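Long-range contact in CocE/NonD family hydrolase (Staphylococcus aureus subsp. aureus COL, PDB 3III), which is probably a serine hydrolase of the alpha/beta-hydrolase fold that cleaves ester or amide bonds: residues D64-Y76 with S157-L171. Residues are numbered along the deposited sequence; the frame is centred on the assembly and turned at random.
With PLM (palmitic acid), chain G.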
loop_
_atom_site.group_PDB
_atom_site.type_symbol
_atom_site.label_atom_id
_atom_site.label_comp_id
_atom_site.label_asym_id
_atom_site.label_seq_id
_atom_site.Cartn_x
_atom_site.Cartn_y
_atom_site.Cartn_z
ATOM N N ASP A 64 12.984 -8.048 -35.296
ATOM C CA ASP A 64 12.930 -9.475 -34.977
ATOM C C ASP A 64 13.704 -9.718 -33.681
ATOM O O ASP A 64 14.630 -8.957 -33.332
ATOM C CB ASP A 64 13.615 -10.314 -36.051
ATOM C CG ASP A 64 12.896 -10.306 -37.356
ATOM O OD1 ASP A 64 11.699 -9.981 -37.403
ATOM O OD2 ASP A 64 13.538 -10.679 -38.347
ATOM N N GLY A 65 13.322 -10.777 -32.979
ATOM C CA GLY A 65 14.055 -11.208 -31.824
ATOM C C GLY A 65 13.150 -11.534 -30.691
ATOM O O GLY A 65 11.944 -11.336 -30.779
ATOM N N LYS A 66 13.761 -12.058 -29.636
ATOM C CA LYS A 66 13.078 -12.470 -28.417
ATOM C C LYS A 66 13.527 -11.618 -27.256
ATOM O O LYS A 66 14.735 -11.462 -27.036
ATOM C CB LYS A 66 13.376 -13.936 -28.125
ATOM C CG LYS A 66 12.659 -14.877 -29.073
ATOM C CD LYS A 66 12.918 -16.299 -28.685
ATOM C CE LYS A 66 11.992 -17.237 -29.454
ATOM N NZ LYS A 66 10.650 -17.123 -28.866
ATOM N N PHE A 67 12.574 -11.108 -26.470
ATOM C CA PHE A 67 12.864 -10.127 -25.438
ATOM C C PHE A 67 12.272 -10.504 -24.115
ATOM O O PHE A 67 11.246 -11.199 -24.058
ATOM C CB PHE A 67 12.309 -8.753 -25.876
ATOM C CG PHE A 67 12.866 -8.288 -27.195
ATOM C CD1 PHE A 67 14.110 -7.651 -27.266
ATOM C CD2 PHE A 67 12.200 -8.557 -28.373
ATOM C CE1 PHE A 67 14.650 -7.255 -28.467
ATOM C CE2 PHE A 67 12.709 -8.162 -29.598
ATOM C CZ PHE A 67 13.965 -7.537 -29.666
ATOM N N PRO A 68 12.884 -10.040 -23.018
ATOM C CA PRO A 68 12.162 -10.187 -21.751
ATOM C C PRO A 68 10.890 -9.350 -21.759
ATOM O O PRO A 68 10.817 -8.286 -22.413
ATOM C CB PRO A 68 13.187 -9.640 -20.701
ATOM C CG PRO A 68 13.974 -8.642 -21.481
ATOM C CD PRO A 68 14.122 -9.250 -22.866
ATOM N N VAL A 69 9.896 -9.807 -20.996
ATOM C CA VAL A 69 8.593 -9.201 -20.994
ATOM C C VAL A 69 8.219 -8.605 -19.614
ATOM O O VAL A 69 8.321 -9.292 -18.600
ATOM C CB VAL A 69 7.519 -10.184 -21.342
ATOM C CG1 VAL A 69 6.131 -9.473 -21.275
ATOM C CG2 VAL A 69 7.823 -10.852 -22.703
ATOM N N VAL A 70 7.871 -7.324 -19.630
ATOM C CA VAL A 70 7.368 -6.600 -18.477
ATOM C C VAL A 70 5.849 -6.540 -18.631
ATOM O O VAL A 70 5.351 -6.173 -19.692
ATOM C CB VAL A 70 7.922 -5.168 -18.401
ATOM C CG1 VAL A 70 7.302 -4.407 -17.185
ATOM C CG2 VAL A 70 9.505 -5.174 -18.323
HETATM N N MSE A 71 5.105 -6.951 -17.603
HETATM C CA MSE A 71 3.632 -7.000 -17.689
HETATM C C MSE A 71 2.977 -6.329 -16.509
HETATM O O MSE A 71 3.550 -6.331 -15.404
HETATM C CB MSE A 71 3.169 -8.449 -17.713
HETATM C CG MSE A 71 1.663 -8.594 -18.011
HETATM SE SE MSE A 71 1.216 -10.526 -18.208
HETATM C CE MSE A 71 2.208 -10.881 -19.874
ATOM N N SER A 72 1.847 -5.650 -16.750
ATOM C CA SER A 72 0.980 -5.215 -15.675
ATOM C C SER A 72 -0.465 -5.494 -16.047
ATOM O O SER A 72 -0.860 -5.566 -17.266
ATOM C CB SER A 72 1.177 -3.731 -15.326
ATOM O OG SER A 72 0.592 -2.903 -16.318
ATOM N N ALA A 73 -1.302 -5.622 -15.013
ATOM C CA ALA A 73 -2.733 -5.916 -15.227
ATOM C C ALA A 73 -3.639 -5.274 -14.168
ATOM O O ALA A 73 -3.366 -5.305 -12.973
ATOM C CB ALA A 73 -2.961 -7.395 -15.289
ATOM N N ASP A 74 -4.769 -4.729 -14.635
ATOM C CA ASP A 74 -5.748 -4.105 -13.800
ATOM C C ASP A 74 -7.084 -4.040 -14.548
ATOM O O ASP A 74 -7.228 -4.538 -15.654
ATOM C CB ASP A 74 -5.268 -2.690 -13.417
ATOM C CG ASP A 74 -4.982 -1.866 -14.604
ATOM O OD1 ASP A 74 -5.945 -1.467 -15.277
ATOM O OD2 ASP A 74 -3.790 -1.709 -14.923
ATOM N N THR A 75 -8.070 -3.485 -13.880
ATOM C CA THR A 75 -9.376 -3.246 -14.457
ATOM C C THR A 75 -9.711 -1.763 -14.629
ATOM O O THR A 75 -10.864 -1.387 -14.755
ATOM C CB THR A 75 -10.453 -3.943 -13.643
ATOM O OG1 THR A 75 -10.422 -3.483 -12.302
ATOM C CG2 THR A 75 -10.308 -5.478 -13.688
ATOM N N TYR A 76 -8.687 -0.917 -14.664
ATOM C CA TYR A 76 -8.882 0.531 -14.795
ATOM C C TYR A 76 -8.947 1.059 -16.233
ATOM O O TYR A 76 -9.339 2.194 -16.430
ATOM C CB TYR A 76 -7.762 1.259 -14.058
ATOM C CG TYR A 76 -7.711 1.071 -12.575
ATOM C CD1 TYR A 76 -8.813 0.659 -11.836
ATOM C CD2 TYR A 76 -6.580 1.448 -11.868
ATOM C CE1 TYR A 76 -8.727 0.575 -10.427
ATOM C CE2 TYR A 76 -6.526 1.389 -10.465
ATOM C CZ TYR A 76 -7.581 0.965 -9.765
ATOM O OH TYR A 76 -7.494 0.917 -8.363
ATOM N N SER A 157 6.267 -15.100 -30.115
ATOM C CA SER A 157 7.467 -15.027 -30.950
ATOM C C SER A 157 8.467 -13.981 -30.417
ATOM O O SER A 157 9.697 -14.147 -30.558
ATOM C CB SER A 157 7.044 -14.750 -32.403
ATOM O OG SER A 157 6.463 -13.444 -32.477
ATOM N N TRP A 158 7.962 -12.916 -29.816
ATOM C CA TRP A 158 8.810 -11.843 -29.300
ATOM C C TRP A 158 9.273 -12.045 -27.854
ATOM O O TRP A 158 9.870 -11.132 -27.266
ATOM C CB TRP A 158 8.107 -10.477 -29.437
ATOM C CG TRP A 158 6.564 -10.543 -29.202
ATOM C CD1 TRP A 158 5.599 -10.539 -30.148
ATOM C CD2 TRP A 158 5.891 -10.693 -27.946
ATOM N NE1 TRP A 158 4.355 -10.634 -29.565
ATOM C CE2 TRP A 158 4.505 -10.738 -28.216
ATOM C CE3 TRP A 158 6.320 -10.781 -26.623
ATOM C CZ2 TRP A 158 3.558 -10.871 -27.218
ATOM C CZ3 TRP A 158 5.380 -10.906 -25.626
ATOM C CH2 TRP A 158 4.003 -10.931 -25.930
ATOM N N SER A 159 9.005 -13.211 -27.272
ATOM C CA SER A 159 9.260 -13.417 -25.856
ATOM C C SER A 159 10.422 -14.364 -25.646
ATOM O O SER A 159 10.486 -15.435 -26.253
ATOM C CB SER A 159 8.009 -13.957 -25.170
ATOM O OG SER A 159 8.322 -14.358 -23.844
ATOM N N ASN A 160 11.318 -13.973 -24.760
ATOM C CA ASN A 160 12.422 -14.835 -24.354
ATOM C C ASN A 160 12.024 -15.847 -23.294
ATOM O O ASN A 160 12.890 -16.544 -22.765
ATOM C CB ASN A 160 13.673 -14.040 -23.915
ATOM C CG ASN A 160 13.559 -13.456 -22.463
ATOM O OD1 ASN A 160 12.517 -13.535 -21.824
ATOM N ND2 ASN A 160 14.633 -12.871 -21.975
ATOM N N GLY A 161 10.732 -15.880 -22.947
ATOM C CA GLY A 161 10.228 -16.858 -21.976
ATOM C C GLY A 161 10.149 -16.360 -20.528
ATOM O O GLY A 161 9.551 -17.032 -19.696
ATOM N N ASN A 162 10.766 -15.221 -20.222
ATOM C CA ASN A 162 10.841 -14.676 -18.884
ATOM C C ASN A 162 9.914 -13.453 -18.763
ATOM O O ASN A 162 10.148 -12.378 -19.385
ATOM C CB ASN A 162 12.281 -14.238 -18.517
ATOM C CG ASN A 162 13.271 -15.373 -18.580
ATOM O OD1 ASN A 162 12.874 -16.532 -18.566
ATOM N ND2 ASN A 162 14.572 -15.051 -18.668
ATOM N N ILE A 163 8.888 -13.619 -17.931
ATOM C CA ILE A 163 7.954 -12.557 -17.642
ATOM C C ILE A 163 8.199 -12.031 -16.220
ATOM O O ILE A 163 8.369 -12.796 -15.258
ATOM C CB ILE A 163 6.512 -13.029 -17.735
ATOM C CG1 ILE A 163 6.198 -13.865 -19.011
ATOM C CG2 ILE A 163 5.548 -11.870 -17.382
ATOM C CD1 ILE A 163 6.723 -13.492 -20.307
ATOM N N GLY A 164 8.240 -10.728 -16.110
ATOM C CA GLY A 164 8.302 -10.038 -14.844
ATOM C C GLY A 164 7.117 -9.061 -14.766
ATOM O O GLY A 164 6.835 -8.262 -15.703
ATOM N N THR A 165 6.446 -9.052 -13.632
ATOM C CA THR A 165 5.345 -8.121 -13.419
ATOM C C THR A 165 5.767 -6.903 -12.642
ATOM O O THR A 165 6.738 -6.944 -11.863
ATOM C CB THR A 165 4.175 -8.813 -12.729
ATOM O OG1 THR A 165 4.628 -9.404 -11.517
ATOM C CG2 THR A 165 3.524 -9.899 -13.644
ATOM N N ASN A 166 5.065 -5.785 -12.872
ATOM C CA ASN A 166 5.519 -4.507 -12.339
ATOM C C ASN A 166 4.388 -3.519 -12.350
ATOM O O ASN A 166 3.644 -3.456 -13.330
ATOM C CB ASN A 166 6.631 -3.988 -13.261
ATOM C CG ASN A 166 7.367 -2.779 -12.742
ATOM O OD1 ASN A 166 6.995 -2.136 -11.757
ATOM N ND2 ASN A 166 8.462 -2.421 -13.457
ATOM N N GLY A 167 4.266 -2.708 -11.314
ATOM C CA GLY A 167 3.243 -1.703 -11.295
ATOM C C GLY A 167 2.807 -1.325 -9.873
ATOM O O GLY A 167 3.193 -1.980 -8.914
ATOM N N VAL A 168 1.953 -0.298 -9.797
ATOM C CA VAL A 168 1.599 0.376 -8.536
ATOM C C VAL A 168 0.133 0.138 -8.220
ATOM O O VAL A 168 -0.708 0.097 -9.145
ATOM C CB VAL A 168 1.863 1.917 -8.680
ATOM C CG1 VAL A 168 1.498 2.669 -7.416
ATOM C CG2 VAL A 168 3.402 2.125 -9.049
ATOM N N SER A 169 -0.148 0.039 -6.926
ATOM C CA SER A 169 -1.496 0.050 -6.344
ATOM C C SER A 169 -2.253 -1.191 -6.871
ATOM O O SER A 169 -1.813 -2.298 -6.627
ATOM C CB SER A 169 -2.203 1.374 -6.631
ATOM O OG SER A 169 -3.469 1.384 -5.982
ATOM N N TYR A 170 -3.368 -1.047 -7.582
ATOM C CA TYR A 170 -4.107 -2.245 -8.106
ATOM C C TYR A 170 -3.125 -3.152 -8.902
ATOM O O TYR A 170 -3.165 -4.372 -8.792
ATOM C CB TYR A 170 -5.234 -1.811 -9.038
ATOM C CG TYR A 170 -6.314 -2.806 -9.358
ATOM C CD1 TYR A 170 -7.634 -2.533 -8.997
ATOM C CD2 TYR A 170 -6.062 -3.959 -10.108
ATOM C CE1 TYR A 170 -8.671 -3.414 -9.320
ATOM C CE2 TYR A 170 -7.088 -4.870 -10.428
ATOM C CZ TYR A 170 -8.400 -4.579 -10.016
ATOM O OH TYR A 170 -9.426 -5.455 -10.356
ATOM N N LEU A 171 -2.216 -2.527 -9.663
ATOM C CA LEU A 171 -1.224 -3.216 -10.461
ATOM C C LEU A 171 -0.176 -3.982 -9.621
ATOM O O LEU A 171 0.572 -4.816 -10.160
ATOM C CB LEU A 171 -0.565 -2.261 -11.472
ATOM C CG LEU A 171 -1.454 -1.542 -12.526
ATOM C CD1 LEU A 171 -2.441 -0.565 -11.981
ATOM C CD2 LEU A 171 -0.477 -0.852 -13.513
HETATM C C1 PLM G . -5.665 3.549 -7.022
HETATM O O1 PLM G . -5.489 2.357 -7.264
HETATM O O2 PLM G . -4.854 4.113 -6.266
HETATM C C2 PLM G . -6.852 4.244 -7.608
HETATM C C3 PLM G . -6.797 5.751 -7.422
HETATM C C4 PLM G . -7.898 6.540 -8.131
HETATM C C5 PLM G . -7.643 8.076 -8.177
HETATM C C6 PLM G . -8.898 8.983 -8.298
HETATM C C7 PLM G . -8.965 10.085 -9.384
HETATM C C8 PLM G . -8.612 11.538 -8.968
HETATM O O HOH W 1 -0.059 -6.118 -12.378
#
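Val69 and Ile163 lie side by side on one face of two parallel neighbouring strands, with Ile163 CD1 3.6 Å from Val69 CB. Val69 CG2 also meets the rim of the Trp158 indole at CZ3, in the ring plane. Branched side chains suit this buried face, which Met71, a selenomethionine here, extends onto helix 140-154. Beneath them the backbone ladder is tight: Gly164 N donates to Val69 O in a nearly straight bond (2.9 Å). A beta bulge shifts the register by two between Phe67 and Val69; past it Phe67 and Trp158 stay buried, and only the outermost residues, Lys66 and Ser157 among them, face solvent. There Lys66 lies along the 157-159 backbone, and a bend at chi4 (-75°) brings NZ to Ser159 O (3.1 Å).

At the other end, the edge of Tyr170 meets the face of Tyr76, planes at 62°. Tyr170 OH, hydrogen-bonded to Glu142, receives a weak hydrogen bond from Thr75 OG1. Tyr76 OH and Ser169 OG both donate to O1 of the bound palmitic acid, at 2.7 and 2.6 Å. Ser169, also hydrogen-bonded to His274, sits on the sharp turn from strand 162-168 into helix 170-179, with phi positive (63°): the nucleophile elbow typical of the alpha/beta-hydrolase fold, consistent with Ser169 being the nucleophile.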